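Local coordinates for protein putative superoxide reductase (Thermotoga maritima, PDB 3QZB) that probably reduces superoxide to hydrogen peroxide at an iron centre, using electrons delivered by rubredoxin, at residues 63-68 / 125-130; 73-78 / 118-123; 22-27 / 52-57; 44-49 / 108-113. All blocks are in the same frame, centred on the assembly; numbering follows the deposited sequence.

Contact 1 of 4, residues 63-68 / 125-130; sequences HHIRWI and SYCNIH. With FE (Fe (III) ion), chain B.
His63 NE2, Cys127 SG and His130 ND1 meet at the iron, with Cys127 SG 2.3 Å from the metal; His29 and His57 complete the five-ligand site. SG lies at the edge of the His63 ring, in its plane, while Ile129 CD1 sits over one face of that ring in a CH-pi contact, 3.6 Å from the centroid. Hydrogen bonds join the backbones antiparallel, with a beta bulge between the Ile65–Cys127 and Trp67–Tyr126 pairs. Asn128 N donates to His64 O at 172°, and Asn128 OD1 takes His64 N from above the amide plane at 3.0 Å. That amide stacks on the His64 imidazole, whose ND1 bonds to Thr60 O and whose NE2 accepts from Arg66 NE. The Arg66 guanidinium also bonds to Asn89 O and salt-bridges Glu93, both of the second subunit. On the face that carries Trp67 and Tyr126, Tyr126 CB stands over the centre of the Trp67 six-membered ring, 3.4 Å from its centroid. Trp67 NE1 bonds to the Glu82 carboxylate and Tyr126 OH to the Glu82 backbone N, both of the third subunit. An alanine in place of Trp67 would probably leave Tyr126 CB without its aromatic cover and that carboxylate without the indole donor. Cys127 SG also accepts from Ile129 N, and weakly from His130 N; these N-H groups would probably polarise the iron-bound sulfur and moderate its donation to the metal.

Contact 2 of 4, residues 73-78 / 118-123; sequences QPDGDP and SGTIIA
Asp75 CG lies anti to its own carbonyl carbon, and this chi1 of -63° puts CG on the side of Ser118 and Gly119; from there OD1 comes to 3.3 Å from Gly119 CA, and OD2 to 3.4 Å from Ser118 CB. In Gln73 a bend at chi2 (-66°) folds the chain back toward the turn that follows, where NE2 bonds to Tyr79 O. Gln73 OE1, Asp75 OD1 and Thr120 OG1 gather round one water, which is 2.7 Å from Asp75 OD1. The backbones pair antiparallel through two bonds between Gln73 and Thr120, and Asp75 N adds a third to Ser118 O at 3.0 Å. Gly119 faces Pro74 where a side chain would be blocked, since a CB there would run into Gln73 O. An alanine at Asp75 would probably leave Lys138 without its salt-bridge partner and the water near Gln73 and Thr120 without its carboxylate neighbour. The chain reverses in a type II turn from Pro74 to Asp77, with Gly76 at positive phi. The contact thus closes the far end of the pairing between strands 65-74 and 119-127; on the other side of 119-127 runs strand 131-141, which supplies Lys138, and Gln73 and Thr120 also pack against Phe18 and Met13 of the third subunit.

Contact 3 of 4, residues 22-27 / 52-57; sequences EDFKKE and GKEIPH. With FE (Fe (III) ion), chain B.
A single water bridges the two loops, donating to Phe24 O at 2.7 Å and accepting from Ile55 N at 3.1 Å; it links the two backbones, while the direct contacts are van der Waals. The Phe24 ring is approached at its edge, not over a face: in one of the two conformers of Glu54, its CG lies in the ring plane, 3.4 Å from Phe24 CE2. The Phe24 side chain also touches Val30 and Val32. Ile55 reaches across with its tip, CD1 resting on the backbone of the facing loop, 3.5 Å from Lys26 C and 3.6 Å from Lys25 O. That loop is shaped from within by an Asx turn, in which Asp23 OD1 accepts from Lys25 N at 2.9 Å, the donor standing above the carboxylate plane. His57 NE2 binds the iron at 2.2 Å. Glu27, a probable iron ligand by similarity to relatives, is not bound to the metal here; its OE2 is hydrogen-bonded to ND1 of the ligand His29, a second-shell contact that probably fixes that imidazole's rotation. The contact lies on the surface, joining the loop between strands 19-20 and 31-34 to the loop between strands 44-51 and 65-74.

Contact 4 of 4, residues 44-49 / 108-113; sequences KVQIVV and TVTTVV
Strands 44-51 and 103-115 run antiparallel here, their local axes 4.6 Å apart at 154°, with hydrogen-bonded pairs at Val45–Val113, Ile47–Thr111 and Val49–Val109. They belong to the three-stranded sheet of an immunoglobulin-like beta-sandwich. Ile47 N donates to Thr111 O almost straight, at 175°. The face carrying Val45, Ile47, Val49, Val109, Thr111 and Val113 turns to the sandwich interior: Ile47 packs on Ile121, Val49 on Ile68, Val70 and Ala123. Val113 CG2 touches both Ile47 CD1, at 3.8 Å, and Val45 CB. Thr111, on the same inward face, bonds through OG1 to Tyr86 OH. On the other face, Gln46 and Val112 lie side by side, pointing the same way, and Val48 crosses Thr110. The edge of strand 103-115 is extended by an antiparallel strand of the fourth subunit, so the sheet continues between chains. The Gln46 amide spans two neighbours on the opposing strand, OE1 3.5 Å from Val112 CG2 and NE2 3.5 Å from Thr110 CG2.

In the fold
Contacts 1 and 2 lie at the two ends of one strand pair, 65-74 with 119-127, their centres about 24 Å apart: contact 1 holds the iron end and contact 2 the distal turn. Contact 4 belongs to the other sheet, and its centre is about 16 Å from that of contact 2 and about 19 Å from that of contact 1. It packs against both across the sandwich, so the two sheets close over a shared core. Along the chain, contact 3 closes before contact 1 opens, while contact 4 alternates with the others. Contacts 1 and 3 share the iron, which ties the loops to one end of the sandwich.

Contact 1 of 4, residues 63-68 / 125-130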
loop_
_atom_site.group_PDB
_atom_site.type_symbol
_atom_site.label_atom_id
_atom_site.label_comp_id
_atom_site.label_asym_id
_atom_site.label_seq_id
_atom_site.Cartn_x
_atom_site.Cartn_y
_atom_site.Cartn_z
ATOM N N HIS A 63 -14.642 -1.864 -12.987
ATOM C CA HIS A 63 -15.368 -1.534 -11.756
ATOM C C HIS A 63 -15.057 -2.598 -10.716
ATOM O O HIS A 63 -15.469 -3.745 -10.846
ATOM C CB HIS A 63 -16.865 -1.477 -12.007
ATOM C CG HIS A 63 -17.683 -1.121 -10.808
ATOM N ND1 HIS A 63 -19.003 -1.479 -10.712
ATOM C CD2 HIS A 63 -17.361 -0.505 -9.634
ATOM C CE1 HIS A 63 -19.462 -1.069 -9.532
ATOM N NE2 HIS A 63 -18.481 -0.466 -8.848
ATOM N N HIS A 64 -14.431 -2.189 -9.609
ATOM C CA HIS A 64 -14.019 -3.125 -8.577
ATOM C C HIS A 64 -13.699 -2.413 -7.294
ATOM O O HIS A 64 -13.355 -1.225 -7.285
ATOM C CB HIS A 64 -12.779 -3.924 -9.064
ATOM C CG HIS A 64 -11.649 -3.042 -9.551
ATOM N ND1 HIS A 64 -11.410 -2.848 -10.893
ATOM C CD2 HIS A 64 -10.725 -2.301 -8.903
ATOM C CE1 HIS A 64 -10.384 -2.020 -11.016
ATOM N NE2 HIS A 64 -9.975 -1.641 -9.833
ATOM N N ILE A 65 -13.784 -3.155 -6.206
ATOM C CA ILE A 65 -13.258 -2.672 -4.907
ATOM C C ILE A 65 -11.754 -2.824 -4.868
ATOM O O ILE A 65 -11.199 -3.870 -5.122
ATOM C CB ILE A 65 -13.902 -3.477 -3.769
ATOM C CG1 ILE A 65 -15.440 -3.424 -3.819
ATOM C CG2 ILE A 65 -13.332 -3.018 -2.406
ATOM C CD1 ILE A 65 -16.002 -2.029 -3.793
ATOM N N ARG A 66 -11.075 -1.720 -4.588
ATOM C CA ARG A 66 -9.621 -1.655 -4.562
ATOM C C ARG A 66 -9.001 -2.127 -3.236
ATOM O O ARG A 66 -7.949 -2.754 -3.259
ATOM C CB ARG A 66 -9.200 -0.201 -4.785
ATOM C CG ARG A 66 -9.464 0.356 -6.185
ATOM C CD ARG A 66 -8.407 -0.066 -7.150
ATOM N NE ARG A 66 -8.514 0.549 -8.469
ATOM C CZ ARG A 66 -8.180 1.787 -8.741
ATOM N NH1 ARG A 66 -7.697 2.589 -7.818
ATOM N NH2 ARG A 66 -8.308 2.258 -9.989
ATOM N N TRP A 67 -9.610 -1.757 -2.122
ATOM C CA TRP A 67 -9.023 -2.027 -0.798
ATOM C C TRP A 67 -10.019 -1.888 0.294
ATOM O O TRP A 67 -11.044 -1.236 0.177
ATOM C CB TRP A 67 -7.739 -1.192 -0.580
ATOM C CG TRP A 67 -7.825 0.304 -0.744
ATOM C CD1 TRP A 67 -7.311 1.009 -1.792
ATOM C CD2 TRP A 67 -8.455 1.310 0.110
ATOM N NE1 TRP A 67 -7.468 2.344 -1.619
ATOM C CE2 TRP A 67 -8.173 2.575 -0.464
ATOM C CE3 TRP A 67 -9.190 1.283 1.289
ATOM C CZ2 TRP A 67 -8.586 3.773 0.113
ATOM C CZ3 TRP A 67 -9.601 2.460 1.853
ATOM C CH2 TRP A 67 -9.289 3.689 1.275
ATOM N N ILE A 68 -9.621 -2.482 1.437
ATOM C CA ILE A 68 -10.188 -2.257 2.757
ATOM C C ILE A 68 -9.007 -1.870 3.652
ATOM O O ILE A 68 -7.936 -2.494 3.540
ATOM C CB ILE A 68 -10.835 -3.536 3.282
ATOM C CG1 ILE A 68 -12.152 -3.824 2.555
ATOM C CG2 ILE A 68 -11.042 -3.471 4.822
ATOM C CD1 ILE A 68 -12.602 -5.270 2.676
ATOM N N SER A 125 -13.421 1.340 3.138
ATOM C CA SER A 125 -13.192 0.673 1.863
ATOM C C SER A 125 -13.328 1.638 0.708
ATOM O O SER A 125 -13.969 2.705 0.859
ATOM C CB SER A 125 -14.134 -0.517 1.701
ATOM O OG SER A 125 -15.468 -0.114 1.765
ATOM N N TYR A 126 -12.763 1.279 -0.425
ATOM C CA TYR A 126 -12.676 2.154 -1.582
ATOM C C TYR A 126 -13.008 1.365 -2.841
ATOM O O TYR A 126 -12.380 0.365 -3.141
ATOM C CB TYR A 126 -11.241 2.729 -1.689
ATOM C CG TYR A 126 -11.060 3.651 -2.867
ATOM C CD1 TYR A 126 -11.770 4.835 -2.979
ATOM C CD2 TYR A 126 -10.220 3.310 -3.878
ATOM C CE1 TYR A 126 -11.643 5.629 -4.114
ATOM C CE2 TYR A 126 -10.072 4.101 -5.026
ATOM C CZ TYR A 126 -10.805 5.243 -5.124
ATOM O OH TYR A 126 -10.739 6.042 -6.268
ATOM N N CYS A 127 -13.996 1.895 -3.585
ATOM C CA CYS A 127 -14.361 1.431 -4.925
ATOM C C CYS A 127 -13.708 2.343 -5.926
ATOM O O CYS A 127 -13.571 3.542 -5.712
ATOM C CB CYS A 127 -15.883 1.467 -5.042
ATOM S SG CYS A 127 -16.398 1.039 -6.747
ATOM N N ASN A 128 -13.248 1.767 -7.022
ATOM C CA ASN A 128 -12.555 2.576 -8.051
ATOM C C ASN A 128 -13.449 3.634 -8.713
ATOM O O ASN A 128 -12.908 4.595 -9.264
ATOM C CB ASN A 128 -11.844 1.728 -9.089
ATOM C CG ASN A 128 -12.769 1.085 -10.082
ATOM O OD1 ASN A 128 -13.915 0.747 -9.767
ATOM N ND2 ASN A 128 -12.269 0.859 -11.304
ATOM N N ILE A 129 -14.789 3.507 -8.616
ATOM C CA ILE A 129 -15.670 4.516 -9.179
ATOM C C ILE A 129 -16.713 5.041 -8.209
ATOM O O ILE A 129 -17.357 6.034 -8.500
ATOM C CB ILE A 129 -16.355 4.011 -10.500
ATOM C CG1 ILE A 129 -17.365 2.911 -10.220
ATOM C CG2 ILE A 129 -15.295 3.628 -11.505
ATOM C CD1 ILE A 129 -18.025 2.332 -11.481
ATOM N N HIS A 130 -16.916 4.405 -7.030
ATOM C CA HIS A 130 -17.923 4.827 -6.083
ATOM C C HIS A 130 -17.348 5.299 -4.733
ATOM O O HIS A 130 -18.073 5.370 -3.727
ATOM C CB HIS A 130 -18.942 3.715 -5.818
ATOM C CG HIS A 130 -19.722 3.325 -7.046
ATOM N ND1 HIS A 130 -19.707 2.039 -7.582
ATOM C CD2 HIS A 130 -20.579 4.059 -7.819
ATOM C CE1 HIS A 130 -20.513 2.030 -8.624
ATOM N NE2 HIS A 130 -21.054 3.215 -8.797
HETATM FE FE FE B . -18.612 0.308 -6.840
HETATM O O HOH W 1 -8.753 5.702 -7.722
#

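Contact 2 of 4, residues 73-78 / 118-123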
loop_
_atom_site.group_PDB
_atom_site.type_symbol
_atom_site.label_atom_id
_atom_site.label_comp_id
_atom_site.label_asym_id
_atom_site.label_seq_id
_atom_site.Cartn_x
_atom_site.Cartn_y
_atom_site.Cartn_z
ATOM N N GLN A 73 -9.420 2.434 17.318
ATOM C CA GLN A 73 -9.537 3.652 18.122
ATOM C C GLN A 73 -9.612 3.226 19.594
ATOM O O GLN A 73 -10.675 2.744 20.008
ATOM C CB GLN A 73 -10.768 4.452 17.711
ATOM C CG GLN A 73 -10.683 5.931 18.017
ATOM C CD GLN A 73 -10.642 6.203 19.487
ATOM O OE1 GLN A 73 -11.610 5.896 20.194
ATOM N NE2 GLN A 73 -9.564 6.779 19.965
ATOM N N PRO A 74 -8.544 3.380 20.382
ATOM C CA PRO A 74 -8.622 2.932 21.774
ATOM C C PRO A 74 -9.469 3.900 22.595
ATOM O O PRO A 74 -9.264 5.121 22.504
ATOM C CB PRO A 74 -7.170 2.927 22.237
ATOM C CG PRO A 74 -6.328 3.028 20.987
ATOM C CD PRO A 74 -7.182 3.798 20.029
ATOM N N ASP A 75 -10.341 3.373 23.447
ATOM C CA ASP A 75 -11.150 4.228 24.269
ATOM C C ASP A 75 -10.280 5.166 25.065
ATOM O O ASP A 75 -9.274 4.736 25.656
ATOM C CB ASP A 75 -12.001 3.411 25.248
ATOM C CG ASP A 75 -13.001 2.508 24.631
ATOM O OD1 ASP A 75 -13.301 2.644 23.431
ATOM O OD2 ASP A 75 -13.514 1.602 25.397
ATOM N N GLY A 76 -10.636 6.436 25.063
ATOM C CA GLY A 76 -9.960 7.448 25.854
ATOM C C GLY A 76 -8.692 7.989 25.205
ATOM O O GLY A 76 -8.065 8.887 25.770
ATOM N N ASP A 77 -8.295 7.474 24.055
ATOM C CA ASP A 77 -7.087 7.949 23.362
ATOM C C ASP A 77 -7.468 8.982 22.308
ATOM O O ASP A 77 -8.559 8.895 21.721
ATOM C CB ASP A 77 -6.396 6.763 22.728
ATOM C CG ASP A 77 -5.026 7.063 22.202
ATOM O OD1 ASP A 77 -4.081 7.167 23.019
ATOM O OD2 ASP A 77 -4.909 7.258 20.953
ATOM N N PRO A 78 -6.572 9.932 21.972
ATOM C CA PRO A 78 -6.954 10.940 20.973
ATOM C C PRO A 78 -6.992 10.450 19.511
ATOM O O PRO A 78 -7.447 11.220 18.653
ATOM C CB PRO A 78 -5.842 11.998 21.116
ATOM C CG PRO A 78 -5.238 11.797 22.445
ATOM C CD PRO A 78 -5.331 10.330 22.670
ATOM N N SER A 118 -9.691 -1.795 25.374
ATOM C CA SER A 118 -10.950 -1.716 24.639
ATOM C C SER A 118 -10.953 -0.543 23.677
ATOM O O SER A 118 -10.267 0.450 23.871
ATOM C CB SER A 118 -12.115 -1.542 25.592
ATOM O OG SER A 118 -12.193 -2.667 26.459
ATOM N N GLY A 119 -11.737 -0.643 22.611
ATOM C CA GLY A 119 -11.786 0.381 21.622
ATOM C C GLY A 119 -12.835 0.119 20.577
ATOM O O GLY A 119 -13.777 -0.636 20.832
ATOM N N THR A 120 -12.669 0.772 19.433
ATOM C CA THR A 120 -13.563 0.687 18.295
ATOM C C THR A 120 -12.786 0.300 17.072
ATOM O O THR A 120 -11.741 0.871 16.781
ATOM C CB THR A 120 -14.296 1.991 18.068
ATOM O OG1 THR A 120 -14.979 2.372 19.265
ATOM C CG2 THR A 120 -15.324 1.906 16.961
ATOM N N ILE A 121 -13.296 -0.705 16.346
ATOM C CA ILE A 121 -12.778 -1.116 15.032
ATOM C C ILE A 121 -13.507 -0.279 13.966
ATOM O O ILE A 121 -14.734 -0.227 13.983
ATOM C CB ILE A 121 -13.013 -2.623 14.790
ATOM C CG1 ILE A 121 -12.357 -3.490 15.851
ATOM C CG2 ILE A 121 -12.580 -3.019 13.357
ATOM C CD1 ILE A 121 -12.912 -4.928 15.919
ATOM N N ILE A 122 -12.775 0.365 13.079
ATOM C CA ILE A 122 -13.308 1.149 11.969
ATOM C C ILE A 122 -12.798 0.540 10.664
ATOM O O ILE A 122 -11.601 0.340 10.490
ATOM C CB ILE A 122 -12.928 2.630 12.067
ATOM C CG1 ILE A 122 -13.367 3.280 13.403
ATOM C CG2 ILE A 122 -13.554 3.398 10.899
ATOM C CD1 ILE A 122 -12.781 4.675 13.602
ATOM N N ALA A 123 -13.720 0.200 9.772
ATOM C CA ALA A 123 -13.382 -0.291 8.441
ATOM C C ALA A 123 -13.668 0.833 7.423
ATOM O O ALA A 123 -14.721 1.487 7.489
ATOM C CB ALA A 123 -14.219 -1.520 8.093
HETATM O O HOH W 2 -13.447 3.838 21.009
HETATM O O HOH W 3 -8.481 2.002 25.739
#

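Contact 3 of 4, residues 22-27 / 52-57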
loop_
_atom_site.group_PDB
_atom_site.type_symbol
_atom_site.label_atom_id
_atom_site.label_comp_id
_atom_site.label_asym_id
_atom_site.label_seq_id
_atom_site.Cartn_x
_atom_site.Cartn_y
_atom_site.Cartn_z
ATOM N N GLU A 22 -23.893 3.351 5.305
ATOM C CA GLU A 22 -25.164 2.901 4.864
ATOM C C GLU A 22 -25.365 1.578 5.520
ATOM O O GLU A 22 -24.514 1.061 6.224
ATOM C CB GLU A 22 -25.220 2.808 3.327
ATOM C CG GLU A 22 -26.473 3.433 2.638
ATOM C CD GLU A 22 -27.681 3.583 3.544
ATOM O OE1 GLU A 22 -28.429 2.615 3.739
ATOM O OE2 GLU A 22 -27.879 4.699 4.071
ATOM N N ASP A 23 -26.567 1.076 5.310
ATOM C CA ASP A 23 -26.982 -0.259 5.715
ATOM C C ASP A 23 -26.555 -1.280 4.691
ATOM O O ASP A 23 -26.978 -1.232 3.553
ATOM C CB ASP A 23 -28.510 -0.227 5.745
ATOM C CG ASP A 23 -29.143 -1.487 6.291
ATOM O OD1 ASP A 23 -28.445 -2.504 6.472
ATOM O OD2 ASP A 23 -30.371 -1.425 6.575
ATOM N N PHE A 24 -25.732 -2.235 5.095
ATOM C CA PHE A 24 -25.252 -3.261 4.158
ATOM C C PHE A 24 -26.363 -4.115 3.548
ATOM O O PHE A 24 -26.179 -4.717 2.501
ATOM C CB PHE A 24 -24.180 -4.149 4.801
ATOM C CG PHE A 24 -24.709 -5.172 5.763
ATOM C CD1 PHE A 24 -24.928 -4.857 7.086
ATOM C CD2 PHE A 24 -25.041 -6.455 5.312
ATOM C CE1 PHE A 24 -25.411 -5.802 7.972
ATOM C CE2 PHE A 24 -25.556 -7.401 6.202
ATOM C CZ PHE A 24 -25.729 -7.083 7.517
ATOM N N LYS A 25 -27.524 -4.146 4.209
ATOM C CA LYS A 25 -28.667 -4.847 3.638
ATOM C C LYS A 25 -29.290 -4.098 2.461
ATOM O O LYS A 25 -30.125 -4.658 1.752
ATOM C CB LYS A 25 -29.724 -5.126 4.722
ATOM C CG LYS A 25 -29.189 -6.066 5.790
ATOM C CD LYS A 25 -30.192 -6.456 6.878
ATOM C CE LYS A 25 -29.544 -7.540 7.777
ATOM N NZ LYS A 25 -30.456 -8.111 8.821
ATOM N N LYS A 26 -28.926 -2.824 2.279
ATOM C CA LYS A 26 -29.454 -1.979 1.216
ATOM C C LYS A 26 -28.384 -1.536 0.237
ATOM O O LYS A 26 -28.719 -1.099 -0.842
ATOM C CB LYS A 26 -30.094 -0.737 1.836
ATOM C CG LYS A 26 -31.325 -1.101 2.687
ATOM C CD LYS A 26 -32.031 0.062 3.378
ATOM C CE LYS A 26 -33.258 -0.462 4.199
ATOM N NZ LYS A 26 -33.988 0.595 4.987
ATOM N N GLU A 27 -27.109 -1.610 0.603
ATOM C CA GLU A 27 -26.021 -0.948 -0.112
ATOM C C GLU A 27 -24.822 -1.890 -0.215
ATOM O O GLU A 27 -24.178 -2.206 0.808
ATOM C CB GLU A 27 -25.656 0.358 0.585
ATOM C CG GLU A 27 -24.422 1.061 0.001
ATOM C CD GLU A 27 -24.482 1.304 -1.503
ATOM O OE1 GLU A 27 -25.336 2.156 -1.911
ATOM O OE2 GLU A 27 -23.715 0.659 -2.216
ATOM N N GLY A 52 -19.646 -6.280 -0.239
ATOM C CA GLY A 52 -20.518 -7.022 -1.133
ATOM C C GLY A 52 -20.976 -8.224 -0.395
ATOM O O GLY A 52 -21.199 -9.231 -1.015
ATOM N N LYS A 53 -21.085 -8.092 0.934
ATOM C CA LYS A 53 -21.384 -9.162 1.856
ATOM C C LYS A 53 -22.735 -9.854 1.594
ATOM O O LYS A 53 -22.813 -11.069 1.448
ATOM C CB LYS A 53 -21.325 -8.629 3.294
ATOM C CG LYS A 53 -21.709 -9.592 4.360
ATOM C CD LYS A 53 -20.729 -10.736 4.478
ATOM C CE LYS A 53 -21.073 -11.582 5.727
ATOM N NZ LYS A 53 -20.402 -12.903 5.732
ATOM N N GLU A 54 -23.773 -9.045 1.542
ATOM C CA GLU A 54 -25.125 -9.483 1.265
ATOM C C GLU A 54 -25.528 -9.170 -0.150
ATOM O O GLU A 54 -26.154 -9.999 -0.793
ATOM C CB GLU A 54 -26.034 -8.779 2.225
ATOM C CG GLU A 54 -26.067 -9.440 3.578
ATOM C CD GLU A 54 -27.243 -10.363 3.750
ATOM O OE1 GLU A 54 -27.403 -11.288 2.926
ATOM O OE2 GLU A 54 -28.025 -10.159 4.692
ATOM N N ILE A 55 -25.227 -7.970 -0.620
ATOM C CA ILE A 55 -25.521 -7.559 -1.985
ATOM C C ILE A 55 -24.210 -7.565 -2.740
ATOM O O ILE A 55 -23.298 -6.821 -2.397
ATOM C CB ILE A 55 -26.148 -6.149 -2.088
ATOM C CG1 ILE A 55 -27.427 -6.080 -1.249
ATOM C CG2 ILE A 55 -26.434 -5.828 -3.570
ATOM C CD1 ILE A 55 -28.010 -4.734 -1.100
ATOM N N PRO A 56 -24.088 -8.359 -3.790
ATOM C CA PRO A 56 -22.816 -8.508 -4.453
ATOM C C PRO A 56 -22.319 -7.213 -5.124
ATOM O O PRO A 56 -23.106 -6.390 -5.603
ATOM C CB PRO A 56 -23.079 -9.563 -5.515
ATOM C CG PRO A 56 -24.440 -10.025 -5.395
ATOM C CD PRO A 56 -25.127 -9.308 -4.309
ATOM N N HIS A 57 -20.992 -7.068 -5.131
ATOM C CA HIS A 57 -20.364 -5.974 -5.848
ATOM C C HIS A 57 -19.598 -6.554 -7.026
ATOM O O HIS A 57 -18.925 -7.571 -6.898
ATOM C CB HIS A 57 -19.430 -5.154 -4.927
ATOM C CG HIS A 57 -18.906 -3.889 -5.567
ATOM N ND1 HIS A 57 -17.887 -3.910 -6.501
ATOM C CD2 HIS A 57 -19.270 -2.582 -5.437
ATOM C CE1 HIS A 57 -17.656 -2.677 -6.928
ATOM N NE2 HIS A 57 -18.476 -1.851 -6.314
HETATM FE FE FE B . -18.612 0.308 -6.840
HETATM O O HOH W 4 -24.037 -5.993 1.381
#

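Contact 4 of 4, residues 44-49 / 108-113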
loop_
_atom_site.group_PDB
_atom_site.type_symbol
_atom_site.label_atom_id
_atom_site.label_comp_id
_atom_site.label_asym_id
_atom_site.label_seq_id
_atom_site.Cartn_x
_atom_site.Cartn_y
_atom_site.Cartn_z
ATOM N N LYS A 44 -5.092 -13.392 20.299
ATOM C CA LYS A 44 -5.259 -13.170 18.876
ATOM C C LYS A 44 -6.749 -13.122 18.541
ATOM O O LYS A 44 -7.516 -13.974 18.992
ATOM C CB LYS A 44 -4.629 -14.312 18.091
ATOM C CG LYS A 44 -3.158 -14.291 18.127
ATOM C CD LYS A 44 -2.462 -15.441 17.384
ATOM C CE LYS A 44 -1.002 -15.279 17.469
ATOM N NZ LYS A 44 -0.181 -16.322 16.704
ATOM N N VAL A 45 -7.127 -12.108 17.788
ATOM C CA VAL A 45 -8.509 -11.789 17.436
ATOM C C VAL A 45 -8.590 -11.806 15.901
ATOM O O VAL A 45 -7.872 -11.084 15.243
ATOM C CB VAL A 45 -8.943 -10.390 17.964
ATOM C CG1 VAL A 45 -10.406 -10.099 17.581
ATOM C CG2 VAL A 45 -8.705 -10.220 19.449
ATOM N N GLN A 46 -9.527 -12.585 15.364
ATOM C CA GLN A 46 -9.830 -12.577 13.944
ATOM C C GLN A 46 -10.817 -11.465 13.632
ATOM O O GLN A 46 -11.889 -11.408 14.218
ATOM C CB GLN A 46 -10.465 -13.889 13.550
ATOM C CG GLN A 46 -9.815 -15.145 13.988
ATOM C CD GLN A 46 -8.520 -15.371 13.332
ATOM O OE1 GLN A 46 -7.475 -15.581 14.025
ATOM N NE2 GLN A 46 -8.499 -15.386 12.025
ATOM N N ILE A 47 -10.458 -10.595 12.695
ATOM C CA ILE A 47 -11.349 -9.599 12.143
ATOM C C ILE A 47 -11.501 -9.850 10.647
ATOM O O ILE A 47 -10.539 -9.858 9.897
ATOM C CB ILE A 47 -10.816 -8.170 12.368
ATOM C CG1 ILE A 47 -10.589 -7.876 13.849
ATOM C CG2 ILE A 47 -11.755 -7.140 11.742
ATOM C CD1 ILE A 47 -9.855 -6.518 14.088
ATOM N N VAL A 48 -12.753 -10.150 10.269
ATOM C CA VAL A 48 -13.088 -10.327 8.846
ATOM C C VAL A 48 -13.795 -9.063 8.392
ATOM O O VAL A 48 -14.696 -8.542 9.066
ATOM C CB VAL A 48 -13.988 -11.556 8.608
ATOM C CG1 VAL A 48 -14.137 -11.804 7.098
ATOM C CG2 VAL A 48 -13.421 -12.788 9.287
ATOM N N VAL A 49 -13.383 -8.547 7.229
ATOM C CA VAL A 49 -14.103 -7.410 6.627
ATOM C C VAL A 49 -14.406 -7.787 5.166
ATOM O O VAL A 49 -13.541 -8.279 4.458
ATOM C CB VAL A 49 -13.319 -6.106 6.677
ATOM C CG1 VAL A 49 -14.189 -4.966 6.193
ATOM C CG2 VAL A 49 -12.775 -5.823 8.079
ATOM N N THR A 108 -12.571 -9.304 0.325
ATOM C CA THR A 108 -12.773 -10.055 1.552
ATOM C C THR A 108 -11.393 -10.160 2.164
ATOM O O THR A 108 -10.429 -10.432 1.466
ATOM C CB THR A 108 -13.419 -11.456 1.284
ATOM O OG1 THR A 108 -14.606 -11.304 0.524
ATOM C CG2 THR A 108 -13.752 -12.154 2.624
ATOM N N VAL A 109 -11.281 -9.883 3.460
ATOM C CA VAL A 109 -9.989 -10.068 4.121
ATOM C C VAL A 109 -10.217 -10.504 5.572
ATOM O O VAL A 109 -11.111 -10.036 6.227
ATOM C CB VAL A 109 -9.081 -8.816 3.998
ATOM C CG1 VAL A 109 -9.674 -7.615 4.772
ATOM C CG2 VAL A 109 -7.620 -9.154 4.434
ATOM N N THR A 110 -9.309 -11.362 6.028
ATOM C CA THR A 110 -9.219 -11.693 7.461
ATOM C C THR A 110 -7.834 -11.271 7.938
ATOM O O THR A 110 -6.821 -11.680 7.402
ATOM C CB THR A 110 -9.380 -13.176 7.715
ATOM O OG1 THR A 110 -10.606 -13.613 7.103
ATOM C CG2 THR A 110 -9.410 -13.472 9.225
ATOM N N THR A 111 -7.825 -10.418 8.952
ATOM C CA THR A 111 -6.624 -9.928 9.638
ATOM C C THR A 111 -6.730 -10.307 11.114
ATOM O O THR A 111 -7.818 -10.587 11.629
ATOM C CB THR A 111 -6.490 -8.412 9.406
ATOM O OG1 THR A 111 -5.235 -7.913 9.863
ATOM C CG2 THR A 111 -7.545 -7.597 10.043
ATOM N N VAL A 112 -5.560 -10.437 11.737
ATOM C CA VAL A 112 -5.473 -10.923 13.100
ATOM C C VAL A 112 -4.744 -9.844 13.922
ATOM O O VAL A 112 -3.680 -9.379 13.530
ATOM C CB VAL A 112 -4.710 -12.237 13.173
ATOM C CG1 VAL A 112 -4.553 -12.688 14.630
ATOM C CG2 VAL A 112 -5.395 -13.301 12.348
ATOM N N VAL A 113 -5.360 -9.469 15.022
ATOM C CA VAL A 113 -4.783 -8.442 15.921
ATOM C C VAL A 113 -4.686 -9.012 17.343
ATOM O O VAL A 113 -5.310 -10.006 17.683
ATOM C CB VAL A 113 -5.617 -7.160 15.970
ATOM C CG1 VAL A 113 -5.612 -6.471 14.592
ATOM C CG2 VAL A 113 -7.040 -7.377 16.460
#